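HmuY protein (Prevotella intermedia, PDB 6R2H) probably binds heme as a hemophore-like relative of Porphyromonas gingivalis HmuY, though with a different mode of heme coordination. Local coordinates at residues D92-P100 with S184-K192; E33-Y42 with E122-T130. All blocks are in the same frame, centred on the assembly; numbering follows the deposited sequence.

Contact 1 of 2, residues D92-P100 with S184-K192; sequences DLNKINALP and SFDYKFIKK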
loop_
_atom_site.group_PDB
_atom_site.type_symbol
_atom_site.label_atom_id
_atom_site.label_comp_id
_atom_site.label_asym_id
_atom_site.label_seq_id
_atom_site.Cartn_x
_atom_site.Cartn_y
_atom_site.Cartn_z
ATOM N N ASP A 92 9.536 2.174 18.677
ATOM C CA ASP A 92 8.603 1.932 19.761
ATOM C C ASP A 92 7.443 2.915 19.627
ATOM O O ASP A 92 7.620 4.121 19.795
ATOM C CB ASP A 92 9.327 2.022 21.110
ATOM C CG ASP A 92 8.505 1.654 22.334
ATOM O OD1 ASP A 92 7.254 1.678 22.258
ATOM O OD2 ASP A 92 9.133 1.364 23.373
ATOM N N LEU A 93 6.248 2.392 19.340
ATOM C CA LEU A 93 5.093 3.249 19.126
ATOM C C LEU A 93 4.663 3.920 20.435
ATOM O O LEU A 93 3.968 4.937 20.415
ATOM C CB LEU A 93 3.962 2.411 18.520
ATOM C CG LEU A 93 2.676 3.164 18.179
ATOM C CD1 LEU A 93 2.930 4.298 17.199
ATOM C CD2 LEU A 93 1.644 2.207 17.602
ATOM N N ASN A 94 5.097 3.371 21.574
ATOM C CA ASN A 94 4.710 3.950 22.849
ATOM C C ASN A 94 5.612 5.125 23.196
ATOM O O ASN A 94 5.318 5.869 24.128
ATOM C CB ASN A 94 4.739 2.937 23.987
ATOM C CG ASN A 94 3.629 1.928 23.861
ATOM O OD1 ASN A 94 3.898 0.733 23.829
ATOM N ND2 ASN A 94 2.399 2.409 23.772
ATOM N N LYS A 95 6.710 5.277 22.454
ATOM C CA LYS A 95 7.665 6.319 22.780
ATOM C C LYS A 95 7.466 7.523 21.861
ATOM O O LYS A 95 8.369 8.352 21.749
ATOM C CB LYS A 95 9.094 5.772 22.742
ATOM C CG LYS A 95 9.610 5.170 24.044
ATOM C CD LYS A 95 11.097 4.800 24.026
ATOM C CE LYS A 95 12.039 5.993 24.029
ATOM N NZ LYS A 95 13.468 5.598 24.147
ATOM N N ILE A 96 6.293 7.623 21.209
ATOM C CA ILE A 96 6.051 8.738 20.297
ATOM C C ILE A 96 4.559 9.048 20.197
ATOM O O ILE A 96 3.747 8.134 20.045
ATOM C CB ILE A 96 6.697 8.470 18.920
ATOM C CG1 ILE A 96 6.535 9.674 17.989
ATOM C CG2 ILE A 96 6.181 7.171 18.303
ATOM C CD1 ILE A 96 7.535 9.716 16.858
ATOM N N ASN A 97 4.211 10.346 20.237
ATOM C CA ASN A 97 2.817 10.767 20.311
ATOM C C ASN A 97 2.534 11.993 19.450
ATOM O O ASN A 97 1.417 12.497 19.448
ATOM C CB ASN A 97 2.377 11.051 21.748
ATOM C CG ASN A 97 1.935 9.798 22.467
ATOM O OD1 ASN A 97 0.824 9.306 22.245
ATOM N ND2 ASN A 97 2.806 9.276 23.320
ATOM N N ALA A 98 3.557 12.469 18.740
ATOM C CA ALA A 98 3.381 13.519 17.754
ATOM C C ALA A 98 4.318 13.238 16.583
ATOM O O ALA A 98 5.301 12.509 16.732
ATOM C CB ALA A 98 3.660 14.859 18.386
ATOM N N LEU A 99 4.002 13.831 15.425
ATOM C CA LEU A 99 4.813 13.727 14.226
ATOM C C LEU A 99 6.069 14.580 14.384
ATOM O O LEU A 99 5.986 15.735 14.800
ATOM C CB LEU A 99 3.975 14.226 13.049
ATOM C CG LEU A 99 3.124 13.176 12.347
ATOM C CD1 LEU A 99 2.096 12.591 13.291
ATOM C CD2 LEU A 99 2.443 13.791 11.145
ATOM N N PRO A 100 7.270 14.022 14.099
ATOM C CA PRO A 100 8.498 14.815 14.085
ATOM C C PRO A 100 8.673 15.576 12.775
ATOM O O PRO A 100 7.989 15.291 11.793
ATOM C CB PRO A 100 9.574 13.732 14.198
ATOM C CG PRO A 100 8.973 12.547 13.485
ATOM C CD PRO A 100 7.501 12.593 13.836
ATOM N N SER A 184 -0.963 -6.092 8.597
ATOM C CA SER A 184 -1.232 -5.964 10.020
ATOM C C SER A 184 -0.363 -4.847 10.597
ATOM O O SER A 184 0.823 -4.800 10.288
ATOM C CB SER A 184 -0.933 -7.252 10.698
ATOM O OG SER A 184 -1.430 -7.236 12.018
ATOM N N PHE A 185 -0.946 -3.942 11.402
ATOM C CA PHE A 185 -0.176 -2.889 12.053
ATOM C C PHE A 185 -0.885 -2.356 13.293
ATOM O O PHE A 185 -2.086 -2.546 13.468
ATOM C CB PHE A 185 0.099 -1.718 11.104
ATOM C CG PHE A 185 -1.114 -1.108 10.440
ATOM C CD1 PHE A 185 -1.837 -0.094 11.064
ATOM C CD2 PHE A 185 -1.521 -1.532 9.182
ATOM C CE1 PHE A 185 -2.940 0.487 10.453
ATOM C CE2 PHE A 185 -2.623 -0.953 8.570
ATOM C CZ PHE A 185 -3.326 0.058 9.203
ATOM N N ASP A 186 -0.112 -1.680 14.144
ATOM C CA ASP A 186 -0.644 -0.882 15.238
ATOM C C ASP A 186 -0.444 0.580 14.886
ATOM O O ASP A 186 0.469 0.903 14.120
ATOM C CB ASP A 186 0.069 -1.170 16.558
ATOM C CG ASP A 186 0.010 -2.629 16.967
ATOM O OD1 ASP A 186 -1.037 -3.260 16.727
ATOM O OD2 ASP A 186 1.017 -3.126 17.498
ATOM N N TYR A 187 -1.293 1.445 15.457
ATOM C CA TYR A 187 -1.255 2.845 15.082
ATOM C C TYR A 187 -1.917 3.751 16.116
ATOM O O TYR A 187 -2.768 3.330 16.892
ATOM C CB TYR A 187 -1.961 3.053 13.745
ATOM C CG TYR A 187 -3.450 2.808 13.728
ATOM C CD1 TYR A 187 -3.950 1.522 13.607
ATOM C CD2 TYR A 187 -4.358 3.862 13.769
ATOM C CE1 TYR A 187 -5.311 1.288 13.540
ATOM C CE2 TYR A 187 -5.725 3.644 13.705
ATOM C CZ TYR A 187 -6.202 2.348 13.590
ATOM O OH TYR A 187 -7.545 2.095 13.528
ATOM N N LYS A 188 -1.526 5.022 16.071
ATOM C CA LYS A 188 -2.193 6.048 16.837
ATOM C C LYS A 188 -2.745 7.040 15.830
ATOM O O LYS A 188 -2.045 7.426 14.900
ATOM C CB LYS A 188 -1.212 6.752 17.778
ATOM C CG LYS A 188 -0.595 5.880 18.864
ATOM C CD LYS A 188 0.264 6.687 19.831
ATOM C CE LYS A 188 0.986 5.838 20.853
ATOM N NZ LYS A 188 1.912 6.642 21.681
ATOM N N PHE A 189 -4.003 7.439 16.041
ATOM C CA PHE A 189 -4.645 8.423 15.190
ATOM C C PHE A 189 -4.662 9.776 15.899
ATOM O O PHE A 189 -4.963 9.850 17.088
ATOM C CB PHE A 189 -6.033 7.943 14.770
ATOM C CG PHE A 189 -6.678 8.811 13.720
ATOM C CD1 PHE A 189 -6.215 8.791 12.416
ATOM C CD2 PHE A 189 -7.733 9.655 14.038
ATOM C CE1 PHE A 189 -6.804 9.594 11.453
ATOM C CE2 PHE A 189 -8.304 10.473 13.079
ATOM C CZ PHE A 189 -7.859 10.416 11.781
ATOM N N ILE A 190 -4.319 10.836 15.152
ATOM C CA ILE A 190 -4.206 12.178 15.692
ATOM C C ILE A 190 -5.179 13.079 14.943
ATOM O O ILE A 190 -4.874 13.561 13.847
ATOM C CB ILE A 190 -2.755 12.684 15.595
ATOM C CG1 ILE A 190 -1.779 11.665 16.196
ATOM C CG2 ILE A 190 -2.618 14.079 16.213
ATOM C CD1 ILE A 190 -0.331 12.091 16.189
ATOM N N LYS A 191 -6.354 13.299 15.551
ATOM C CA LYS A 191 -7.417 14.041 14.901
ATOM C C LYS A 191 -7.097 15.530 14.938
ATOM O O LYS A 191 -6.692 16.044 15.978
ATOM C CB LYS A 191 -8.755 13.752 15.582
ATOM C CG LYS A 191 -9.900 14.570 15.009
ATOM C CD LYS A 191 -11.211 13.827 14.859
ATOM C CE LYS A 191 -12.113 14.498 13.842
ATOM N NZ LYS A 191 -13.515 14.573 14.313
ATOM N N LYS A 192 -7.283 16.205 13.793
ATOM C CA LYS A 192 -7.076 17.642 13.691
ATOM C C LYS A 192 -7.832 18.334 14.823
ATOM O O LYS A 192 -9.015 18.066 14.999
ATOM C CB LYS A 192 -7.584 18.119 12.330
ATOM C CG LYS A 192 -7.003 19.437 11.839
ATOM C CD LYS A 192 -7.998 20.556 11.871
ATOM C CE LYS A 192 -9.127 20.355 10.885
ATOM N NZ LYS A 192 -10.229 21.312 11.152
#

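Contact 2 of 2, residues E33-Y42 with E122-T130; sequences ELGKREFRKY and EGVLGMVKT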
loop_
_atom_site.group_PDB
_atom_site.type_symbol
_atom_site.label_atom_id
_atom_site.label_comp_id
_atom_site.label_asym_id
_atom_site.label_seq_id
_atom_site.Cartn_x
_atom_site.Cartn_y
_atom_site.Cartn_z
ATOM N N GLU A 33 -8.909 -2.746 -8.393
ATOM C CA GLU A 33 -8.288 -1.718 -9.213
ATOM C C GLU A 33 -9.218 -1.398 -10.382
ATOM O O GLU A 33 -9.655 -2.304 -11.099
ATOM C CB GLU A 33 -6.956 -2.204 -9.790
ATOM C CG GLU A 33 -6.320 -1.204 -10.752
ATOM C CD GLU A 33 -6.146 0.192 -10.168
ATOM O OE1 GLU A 33 -5.566 0.315 -9.060
ATOM O OE2 GLU A 33 -6.611 1.155 -10.804
ATOM N N LEU A 34 -9.488 -0.106 -10.586
ATOM C CA LEU A 34 -10.525 0.292 -11.521
ATOM C C LEU A 34 -9.915 0.798 -12.816
ATOM O O LEU A 34 -10.618 0.900 -13.817
ATOM C CB LEU A 34 -11.427 1.351 -10.880
ATOM C CG LEU A 34 -12.337 0.828 -9.765
ATOM C CD1 LEU A 34 -13.229 1.931 -9.219
ATOM C CD2 LEU A 34 -13.166 -0.363 -10.234
ATOM N N GLY A 35 -8.611 1.092 -12.775
ATOM C CA GLY A 35 -7.892 1.737 -13.864
ATOM C C GLY A 35 -7.770 0.838 -15.091
ATOM O O GLY A 35 -7.916 -0.381 -14.994
ATOM N N LYS A 36 -7.539 1.481 -16.245
ATOM C CA LYS A 36 -7.340 0.760 -17.487
ATOM C C LYS A 36 -6.091 -0.109 -17.358
ATOM O O LYS A 36 -5.129 0.253 -16.671
ATOM C CB LYS A 36 -7.324 1.704 -18.692
ATOM C CG LYS A 36 -6.127 2.638 -18.821
ATOM C CD LYS A 36 -6.113 3.403 -20.133
ATOM C CE LYS A 36 -5.287 4.676 -20.089
ATOM N NZ LYS A 36 -6.039 5.843 -20.613
ATOM N N ARG A 37 -6.144 -1.287 -17.990
ATOM C CA ARG A 37 -5.037 -2.228 -17.923
ATOM C C ARG A 37 -4.343 -2.343 -19.277
ATOM O O ARG A 37 -4.978 -2.284 -20.330
ATOM C CB ARG A 37 -5.521 -3.610 -17.485
ATOM C CG ARG A 37 -6.653 -3.556 -16.476
ATOM C CD ARG A 37 -7.087 -4.958 -16.178
ATOM N NE ARG A 37 -7.529 -5.081 -14.805
ATOM C CZ ARG A 37 -7.906 -6.237 -14.298
ATOM N NH1 ARG A 37 -7.899 -7.308 -15.080
ATOM N NH2 ARG A 37 -8.289 -6.325 -13.033
ATOM N N GLU A 38 -3.022 -2.535 -19.214
ATOM C CA GLU A 38 -2.178 -2.818 -20.360
ATOM C C GLU A 38 -1.558 -4.195 -20.132
ATOM O O GLU A 38 -0.957 -4.420 -19.077
ATOM C CB GLU A 38 -1.110 -1.724 -20.432
ATOM C CG GLU A 38 -0.416 -1.568 -21.776
ATOM C CD GLU A 38 0.275 -0.221 -21.885
ATOM O OE1 GLU A 38 1.518 -0.160 -21.726
ATOM O OE2 GLU A 38 -0.437 0.771 -22.105
ATOM N N PHE A 39 -1.760 -5.119 -21.088
ATOM C CA PHE A 39 -1.051 -6.383 -21.020
ATOM C C PHE A 39 0.274 -6.220 -21.742
ATOM O O PHE A 39 0.313 -5.798 -22.896
ATOM C CB PHE A 39 -1.917 -7.560 -21.469
ATOM C CG PHE A 39 -3.020 -7.860 -20.488
ATOM C CD1 PHE A 39 -4.236 -7.186 -20.555
ATOM C CD2 PHE A 39 -2.827 -8.783 -19.467
ATOM C CE1 PHE A 39 -5.234 -7.427 -19.622
ATOM C CE2 PHE A 39 -3.835 -9.036 -18.544
ATOM C CZ PHE A 39 -5.032 -8.355 -18.620
ATOM N N ARG A 40 1.352 -6.523 -21.012
ATOM C CA ARG A 40 2.692 -6.252 -21.493
ATOM C C ARG A 40 3.456 -7.567 -21.592
ATOM O O ARG A 40 3.465 -8.334 -20.623
ATOM C CB ARG A 40 3.380 -5.300 -20.516
ATOM C CG ARG A 40 2.714 -3.938 -20.421
ATOM C CD ARG A 40 3.554 -2.925 -19.675
ATOM N NE ARG A 40 2.833 -1.664 -19.507
ATOM C CZ ARG A 40 3.029 -0.827 -18.487
ATOM N NH1 ARG A 40 3.919 -1.125 -17.552
ATOM N NH2 ARG A 40 2.334 0.295 -18.404
ATOM N N LYS A 41 4.052 -7.819 -22.773
ATOM C CA LYS A 41 4.930 -8.964 -22.971
ATOM C C LYS A 41 6.372 -8.477 -22.888
ATOM O O LYS A 41 6.749 -7.548 -23.607
ATOM C CB LYS A 41 4.685 -9.633 -24.326
ATOM C CG LYS A 41 5.312 -11.012 -24.506
ATOM C CD LYS A 41 5.112 -11.548 -25.909
ATOM C CE LYS A 41 5.523 -12.997 -26.056
ATOM N NZ LYS A 41 4.573 -13.899 -25.360
ATOM N N TYR A 42 7.159 -9.117 -22.009
ATOM C CA TYR A 42 8.515 -8.673 -21.710
ATOM C C TYR A 42 9.541 -9.566 -22.408
ATOM O O TYR A 42 9.437 -10.790 -22.338
ATOM C CB TYR A 42 8.735 -8.588 -20.196
ATOM C CG TYR A 42 7.945 -7.514 -19.487
ATOM C CD1 TYR A 42 8.402 -6.202 -19.438
ATOM C CD2 TYR A 42 6.750 -7.805 -18.849
ATOM C CE1 TYR A 42 7.688 -5.204 -18.794
ATOM C CE2 TYR A 42 6.024 -6.819 -18.197
ATOM C CZ TYR A 42 6.490 -5.512 -18.171
ATOM O OH TYR A 42 5.788 -4.531 -17.528
ATOM N N GLU A 122 3.666 -16.983 -20.560
ATOM C CA GLU A 122 3.850 -16.116 -21.721
ATOM C C GLU A 122 4.814 -14.961 -21.455
ATOM O O GLU A 122 5.193 -14.249 -22.394
ATOM C CB GLU A 122 2.523 -15.500 -22.175
ATOM C CG GLU A 122 1.552 -16.497 -22.787
ATOM C CD GLU A 122 0.216 -15.891 -23.164
ATOM O OE1 GLU A 122 0.204 -15.070 -24.106
ATOM O OE2 GLU A 122 -0.798 -16.227 -22.505
ATOM N N GLY A 123 5.167 -14.745 -20.182
ATOM C CA GLY A 123 5.944 -13.578 -19.785
ATOM C C GLY A 123 5.161 -12.280 -19.996
ATOM O O GLY A 123 5.720 -11.264 -20.418
ATOM N N VAL A 124 3.850 -12.347 -19.722
ATOM C CA VAL A 124 2.942 -11.218 -19.871
ATOM C C VAL A 124 2.406 -10.823 -18.495
ATOM O O VAL A 124 2.086 -11.683 -17.673
ATOM C CB VAL A 124 1.789 -11.529 -20.857
ATOM C CG1 VAL A 124 0.657 -10.505 -20.788
ATOM C CG2 VAL A 124 2.280 -11.694 -22.288
ATOM N N LEU A 125 2.302 -9.510 -18.267
ATOM C CA LEU A 125 1.708 -8.960 -17.060
ATOM C C LEU A 125 0.677 -7.898 -17.429
ATOM O O LEU A 125 0.944 -7.060 -18.301
ATOM C CB LEU A 125 2.813 -8.314 -16.216
ATOM C CG LEU A 125 3.770 -9.271 -15.513
ATOM C CD1 LEU A 125 4.997 -8.516 -15.024
ATOM C CD2 LEU A 125 3.082 -9.964 -14.344
ATOM N N GLY A 126 -0.465 -7.941 -16.721
ATOM C CA GLY A 126 -1.406 -6.835 -16.667
ATOM C C GLY A 126 -0.956 -5.791 -15.648
ATOM O O GLY A 126 -0.833 -6.083 -14.459
ATOM N N MET A 127 -0.725 -4.571 -16.144
ATOM C CA MET A 127 -0.214 -3.451 -15.371
ATOM C C MET A 127 -1.244 -2.328 -15.393
ATOM O O MET A 127 -1.889 -2.120 -16.420
ATOM C CB MET A 127 1.037 -2.909 -16.068
ATOM C CG MET A 127 2.160 -3.919 -16.178
ATOM S SD MET A 127 3.058 -4.060 -14.619
ATOM C CE MET A 127 2.400 -5.634 -14.078
ATOM N N VAL A 128 -1.349 -1.565 -14.295
ATOM C CA VAL A 128 -2.193 -0.373 -14.275
ATOM C C VAL A 128 -1.375 0.795 -13.729
ATOM O O VAL A 128 -0.670 0.653 -12.726
ATOM C CB VAL A 128 -3.487 -0.602 -13.467
ATOM C CG1 VAL A 128 -4.326 0.654 -13.296
ATOM C CG2 VAL A 128 -4.329 -1.705 -14.071
ATOM N N LYS A 129 -1.461 1.933 -14.428
ATOM C CA LYS A 129 -0.813 3.161 -13.984
ATOM C C LYS A 129 -1.686 3.831 -12.924
ATOM O O LYS A 129 -2.821 4.213 -13.202
ATOM C CB LYS A 129 -0.499 4.116 -15.144
ATOM C CG LYS A 129 0.447 5.244 -14.764
ATOM C CD LYS A 129 0.784 6.186 -15.881
ATOM C CE LYS A 129 1.331 7.492 -15.346
ATOM N NZ LYS A 129 1.070 8.623 -16.270
ATOM N N THR A 130 -1.142 3.947 -11.706
ATOM C CA THR A 130 -1.864 4.519 -10.580
ATOM C C THR A 130 -0.947 5.464 -9.794
ATOM O O THR A 130 -0.018 6.031 -10.364
ATOM C CB THR A 130 -2.480 3.408 -9.727
ATOM O OG1 THR A 130 -3.293 4.069 -8.749
ATOM C CG2 THR A 130 -1.430 2.513 -9.096
HETATM O O HOH W 1 -3.635 2.954 -16.534
#

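Contact 1 of 2, residues D92-P100 with S184-K192
Lys188 reaches out of strand 181-190 into the loop 92-100, and its ammonium group gathers three oxygens from that loop. Lys188 NZ donates to Leu93 O at 3.0 Å, with the donor in the carbonyl plane and a C=O...N angle of 150°. Lys188 NZ also donates to Ile96 O at 2.9 Å, here from 42° above the carbonyl plane. A third, weak hydrogen bond runs from Lys188 NZ to Asn97 OD1 at 2.9 Å. The amide nitrogen of Asn97 lies close to NZ, but as a second donor it adds no bond. Because the lysine chain is extended from CG to NZ, the ammonium group is carried well clear of its own strand to where the two backbone carbonyls converge. One side chain thereby gives the carbonyls of Leu93 and Ile96 a donor each, and the loop curves round its ammonium group.

Within the loop, Asp92 OD1 accepts from Asn94 N at 2.8 Å, from the anti side and tilted out of the carboxylate plane; this acceptance from the backbone N two residues on is an Asx turn. Lys95 N bonds to Asp92 O across the same bend.

Apolar contacts flank the polar centre. Leu93, with CG anti to its backbone nitrogen (chi1 -178°), lays CD2 against the strand backbone, 3.7 Å from Tyr187 N, and against CB of Asp186. Farther along, CD1 of Ile190 meets CD1 of Leu99 at 3.8 Å and also approaches Asn97 O, which accepts a hydrogen bond from Thr2 OG1.

The loop links strands 83-87 and 105-115 and here lies over the C-terminal half of strand 181-190, which is itself hydrogen-bonded between strands 6-11 and 165-174 of the large antiparallel sheet; Leu99 extends the packing to strands 155-160 and 165-174.

Contact 2 of 2, residues E33-Y42 with E122-T130
Glu38 and Met127 form an antiparallel hydrogen-bonded pair between strands 37-42 and 124-132, Glu38 N to Met127 O at 3.0 Å and Met127 N to Glu38 O at 2.9 Å. Arg40 and Leu125 repeat the pattern, and Tyr42 N closes the ladder on Gly123 O. At the non-hydrogen-bonded pair Phe39-Gly126, between the Glu38-Met127 and Arg40-Leu125 pairs, Gly126 CA makes an off-centre CH-pi contact with the Phe39 ring, 4.1 Å from its centroid; Val124 CG1 comes to that ring's edge. Buried Val128 is also closely packed, CG1 on Glu33 OE2 and CG2 on Lys36 O and Arg37 CG.

On the other face, Met127 CB sits 3.7 Å above the plane of the Arg40 guanidinium, over its centre. Tyr42 CE2 packs against Leu125 CD1.

The solvent side is looser: a water bridges Lys36 O and Lys129 N, and at the opposite end a bend at the last torsion of Lys41 (chi4 71°) brings Lys41 NZ to a lone pair of Glu122 O at 3.1 Å.

Arg40 makes salt bridges with two carboxylates, NE to Glu38 and NH1 to Asp111, which probably offset its positive charge, its flat group resting on the aliphatic CB and CG of Met127.

From the N terminus the chain first supplies residues 33-42, then 92-100, then 122-130 and finally 184-192, so the two contacts cross rather than nest. Contact 2 closes a loop of 79 intervening residues that contains the 92-100 segment; contact 1 closes one of 83 that contains 122-130. Both reach the nine-stranded antiparallel sheet, contact 2 pairing strands 37-42 and 124-132 near one end and contact 1 laying the loop after strand 83-87 on strand 181-190 near the other. Their centres are 36 Å apart, on opposite sides of the chain's centre, and their nearest atoms about 18 Å apart, so they do not touch.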